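Local coordinates for protein D-aminopeptidase (PDB 5TZB) that is a beta-aminopeptidase of peptidase family S58, an Ntn-type hydrolase that probably releases N-terminal beta-amino acids from peptides, at residues A76-P81 with R137-M142. Residues are numbered along the deposited sequence; the frame is centred on the assembly and turned at random.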
ATOM      1  N   ALA C  76     -23.311  15.949 -14.153  1.00 25.08           N
ATOM      2  CA  ALA C  76     -21.872  15.923 -14.369  1.00 25.62           C
ATOM      3  C   ALA C  76     -21.094  15.508 -13.114  1.00 23.98           C
ATOM      4  O   ALA C  76     -21.291  16.055 -12.035  1.00 21.97           O
ATOM      5  CB  ALA C  76     -21.402  17.282 -14.860  1.00 26.76           C
ATOM      6  N   ALA C  77     -20.203  14.534 -13.274  1.00 24.06           N
ATOM      7  CA  ALA C  77     -19.398  14.023 -12.167  1.00 22.42           C
ATOM      8  C   ALA C  77     -18.504  15.103 -11.553  1.00 21.10           C
ATOM      9  O   ALA C  77     -18.313  15.147 -10.328  1.00 18.64           O
ATOM     10  CB  ALA C  77     -18.546  12.838 -12.646  1.00 22.55           C
ATOM     11  N   HIS C  78     -17.956  15.971 -12.403  1.00 22.37           N
ATOM     12  CA  HIS C  78     -17.077  17.028 -11.928  1.00 23.29           C
ATOM     13  C   HIS C  78     -17.771  17.878 -10.860  1.00 22.67           C
ATOM     14  O   HIS C  78     -17.141  18.295  -9.890  1.00 21.62           O
ATOM     15  CB  HIS C  78     -16.593  17.928 -13.081  1.00 26.01           C
ATOM     16  CG  HIS C  78     -15.682  19.035 -12.625  1.00 27.56           C
ATOM     17  ND1 HIS C  78     -14.333  18.846 -12.394  1.00 27.13           N
ATOM     18  CD2 HIS C  78     -15.940  20.329 -12.312  1.00 27.43           C
ATOM     19  CE1 HIS C  78     -13.799  19.981 -11.972  1.00 27.43           C
ATOM     20  NE2 HIS C  78     -14.751  20.896 -11.914  1.00 27.80           N
ATOM     21  N   ASP C  79     -19.069  18.125 -11.031  1.00 23.35           N
ATOM     22  CA  ASP C  79     -19.779  19.040 -10.125  1.00 24.96           C
ATOM     23  C   ASP C  79     -20.247  18.383  -8.848  1.00 24.19           C
ATOM     24  O   ASP C  79     -20.562  19.064  -7.873  1.00 24.67           O
ATOM     25  CB  ASP C  79     -20.979  19.674 -10.824  1.00 26.57           C
ATOM     26  CG  ASP C  79     -20.570  20.574 -11.954  1.00 28.30           C
ATOM     27  OD1 ASP C  79     -19.477  21.175 -11.862  1.00 29.37           O
ATOM     28  OD2 ASP C  79     -21.337  20.680 -12.932  1.00 29.72           O
ATOM     29  N   SER C  80     -20.277  17.057  -8.846  1.00 22.47           N
ATOM     30  CA  SER C  80     -20.680  16.322  -7.666  1.00 21.90           C
ATOM     31  C   SER C  80     -19.787  15.104  -7.439  1.00 19.12           C
ATOM     32  O   SER C  80     -20.183  13.975  -7.725  1.00 17.19           O
ATOM     33  CB  SER C  80     -22.141  15.889  -7.780  1.00 24.97           C
ATOM     34  OG  SER C  80     -22.596  15.362  -6.538  1.00 27.45           O
ATOM     35  N   PRO C  81     -18.584  15.337  -6.900  1.00 18.70           N
ATOM     36  CA  PRO C  81     -17.615  14.267  -6.664  1.00 17.93           C
ATOM     37  C   PRO C  81     -18.157  13.154  -5.782  1.00 17.34           C
ATOM     38  O   PRO C  81     -18.975  13.418  -4.904  1.00 17.10           O
ATOM     39  CB  PRO C  81     -16.463  14.996  -5.949  1.00 17.75           C
ATOM     40  CG  PRO C  81     -16.595  16.410  -6.370  1.00 18.22           C
ATOM     41  CD  PRO C  81     -18.065  16.646  -6.466  1.00 19.05           C
ATOM     42  N   ARG C 137     -12.580  27.411 -14.830  1.00 47.16           N
ATOM     43  CA  ARG C 137     -12.248  26.724 -13.587  1.00 43.79           C
ATOM     44  C   ARG C 137     -10.878  26.088 -13.743  1.00 39.89           C
ATOM     45  O   ARG C 137     -10.565  25.521 -14.784  1.00 39.44           O
ATOM     46  CB  ARG C 137     -13.301  25.660 -13.256  1.00 44.02           C
ATOM     47  CG  ARG C 137     -14.636  26.251 -12.877  1.00 44.73           C
ATOM     48  CD  ARG C 137     -15.754  25.566 -13.641  1.00 45.69           C
ATOM     49  NE  ARG C 137     -16.451  24.528 -12.896  1.00 45.49           N
ATOM     50  CZ  ARG C 137     -17.212  23.599 -13.464  1.00 45.45           C
ATOM     51  NH1 ARG C 137     -17.835  22.699 -12.716  1.00 45.27           N
ATOM     52  NH2 ARG C 137     -17.330  23.558 -14.783  1.00 45.66           N
ATOM     53  N   VAL C 138     -10.036  26.250 -12.734  1.00 36.44           N
ATOM     54  CA  VAL C 138      -8.687  25.716 -12.793  1.00 33.42           C
ATOM     55  C   VAL C 138      -8.627  24.314 -12.202  1.00 29.98           C
ATOM     56  O   VAL C 138      -8.752  24.133 -10.988  1.00 29.42           O
ATOM     57  CB  VAL C 138      -7.687  26.642 -12.072  1.00 33.33           C
ATOM     58  CG1 VAL C 138      -6.272  26.101 -12.181  1.00 32.74           C
ATOM     59  CG2 VAL C 138      -7.786  28.057 -12.648  1.00 33.88           C
ATOM     60  N   TYR C 139      -8.481  23.319 -13.075  1.00 26.92           N
ATOM     61  CA  TYR C 139      -8.267  21.950 -12.628  1.00 24.06           C
ATOM     62  C   TYR C 139      -7.743  21.124 -13.780  1.00 23.43           C
ATOM     63  O   TYR C 139      -7.855  21.511 -14.945  1.00 23.65           O
ATOM     64  CB  TYR C 139      -9.555  21.332 -12.060  1.00 22.34           C
ATOM     65  CG  TYR C 139     -10.569  20.943 -13.106  1.00 21.68           C
ATOM     66  CD1 TYR C 139     -10.709  19.623 -13.501  1.00 21.33           C
ATOM     67  CD2 TYR C 139     -11.389  21.899 -13.696  1.00 21.95           C
ATOM     68  CE1 TYR C 139     -11.646  19.258 -14.458  1.00 21.60           C
ATOM     69  CE2 TYR C 139     -12.328  21.548 -14.654  1.00 22.25           C
ATOM     70  CZ  TYR C 139     -12.452  20.223 -15.033  1.00 22.30           C
ATOM     71  OH  TYR C 139     -13.381  19.857 -15.983  1.00 22.26           O
ATOM     72  N   TRP C 140      -7.166  19.980 -13.440  1.00 22.33           N
ATOM     73  CA  TRP C 140      -6.680  19.045 -14.435  1.00 20.34           C
ATOM     74  C   TRP C 140      -7.567  17.807 -14.403  1.00 19.75           C
ATOM     75  O   TRP C 140      -7.765  17.191 -13.359  1.00 20.20           O
ATOM     76  CB  TRP C 140      -5.193  18.713 -14.195  1.00 18.74           C
ATOM     77  CG  TRP C 140      -4.789  18.591 -12.748  1.00 18.64           C
ATOM     78  CD1 TRP C 140      -4.612  17.432 -12.032  1.00 18.44           C
ATOM     79  CD2 TRP C 140      -4.518  19.666 -11.838  1.00 19.13           C
ATOM     80  NE1 TRP C 140      -4.238  17.728 -10.738  1.00 18.31           N
ATOM     81  CE2 TRP C 140      -4.181  19.090 -10.595  1.00 18.45           C
ATOM     82  CE3 TRP C 140      -4.525  21.062 -11.958  1.00 20.39           C
ATOM     83  CZ2 TRP C 140      -3.852  19.859  -9.482  1.00 19.38           C
ATOM     84  CZ3 TRP C 140      -4.203  21.825 -10.852  1.00 20.73           C
ATOM     85  CH2 TRP C 140      -3.866  21.225  -9.631  1.00 20.64           C
ATOM     86  N   CYS C 141      -8.137  17.482 -15.552  1.00 19.32           N
ATOM     87  CA  CYS C 141      -9.086  16.389 -15.663  1.00 18.54           C
ATOM     88  C   CYS C 141      -8.364  15.051 -15.629  1.00 17.74           C
ATOM     89  O   CYS C 141      -7.417  14.853 -16.378  1.00 19.90           O
ATOM     90  CB  CYS C 141      -9.891  16.530 -16.956  1.00 18.43           C
ATOM     91  SG  CYS C 141     -11.197  15.304 -17.147  1.00 21.09           S
ATOM     92  N   MET C 142      -8.792  14.148 -14.754  1.00 16.56           N
ATOM     93  CA  MET C 142      -8.140  12.841 -14.617  1.00 15.80           C
ATOM     94  C   MET C 142      -9.162  11.688 -14.662  1.00 15.75           C
ATOM     95  O   MET C 142      -9.489  11.105 -13.619  1.00 12.89           O
ATOM     96  CB  MET C 142      -7.329  12.793 -13.317  1.00 14.26           C
ATOM     97  CG  MET C 142      -6.161  13.811 -13.250  1.00 12.93           C
ATOM     98  SD  MET C 142      -5.274  13.766 -11.684  1.00 17.51           S
ATOM     99  CE  MET C 142      -6.529  14.404 -10.562  1.00 18.32           C
TER
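His78 and Tyr139 reach toward each other from their two loops and make the tight part of this contact. The imidazole leads with CE1, which lies 3.2 Å above the tyrosine ring plane and over its centre. The rings are inclined rather than parallel, with planes at 32°. Their centroids are 3.9 Å apart, and His78 ND1 lies 3.4 Å from Tyr139 CE1. With chi1 at 180°, the imidazole of His78 extends away from its own backbone N and across the gap between the segments, where even the nearest CA atoms, of His78 and Cys141, are 8.8 Å apart. Beyond the two segments, Tyr139 OH is hydrogen-bonded to Glu130 OE1, which probably helps hold the ring on which the histidine rests. NE2 of His78 is buried here without a polar partner in the model.

Toward solvent the packing gives way to charge. Arg137, its chain bent at chi2 and chi3, brings NH1 to the rim of the imidazole, in the ring plane and near His78 CD2. The guanidinium stands almost perpendicular to the imidazole, at 87°, and so turns one face to that ring edge. Its own edge is directed at the carboxylate of exposed Asp79, with which it forms a salt bridge through NH1 and OD1; the exact placement of these two atoms is doubtful.

In residues 76-81, part of the loop joining strands 63-71 and 82-88, the backbone takes helical angles at 77-79, while residues 137-142 run in extended form from helix 119-129 toward strand 144-148. The contact thus ties together two loops at the periphery of the subunit, and Trp140 and Cys141 beside it hydrogen-bond to Asn92 and His117 of a second subunit.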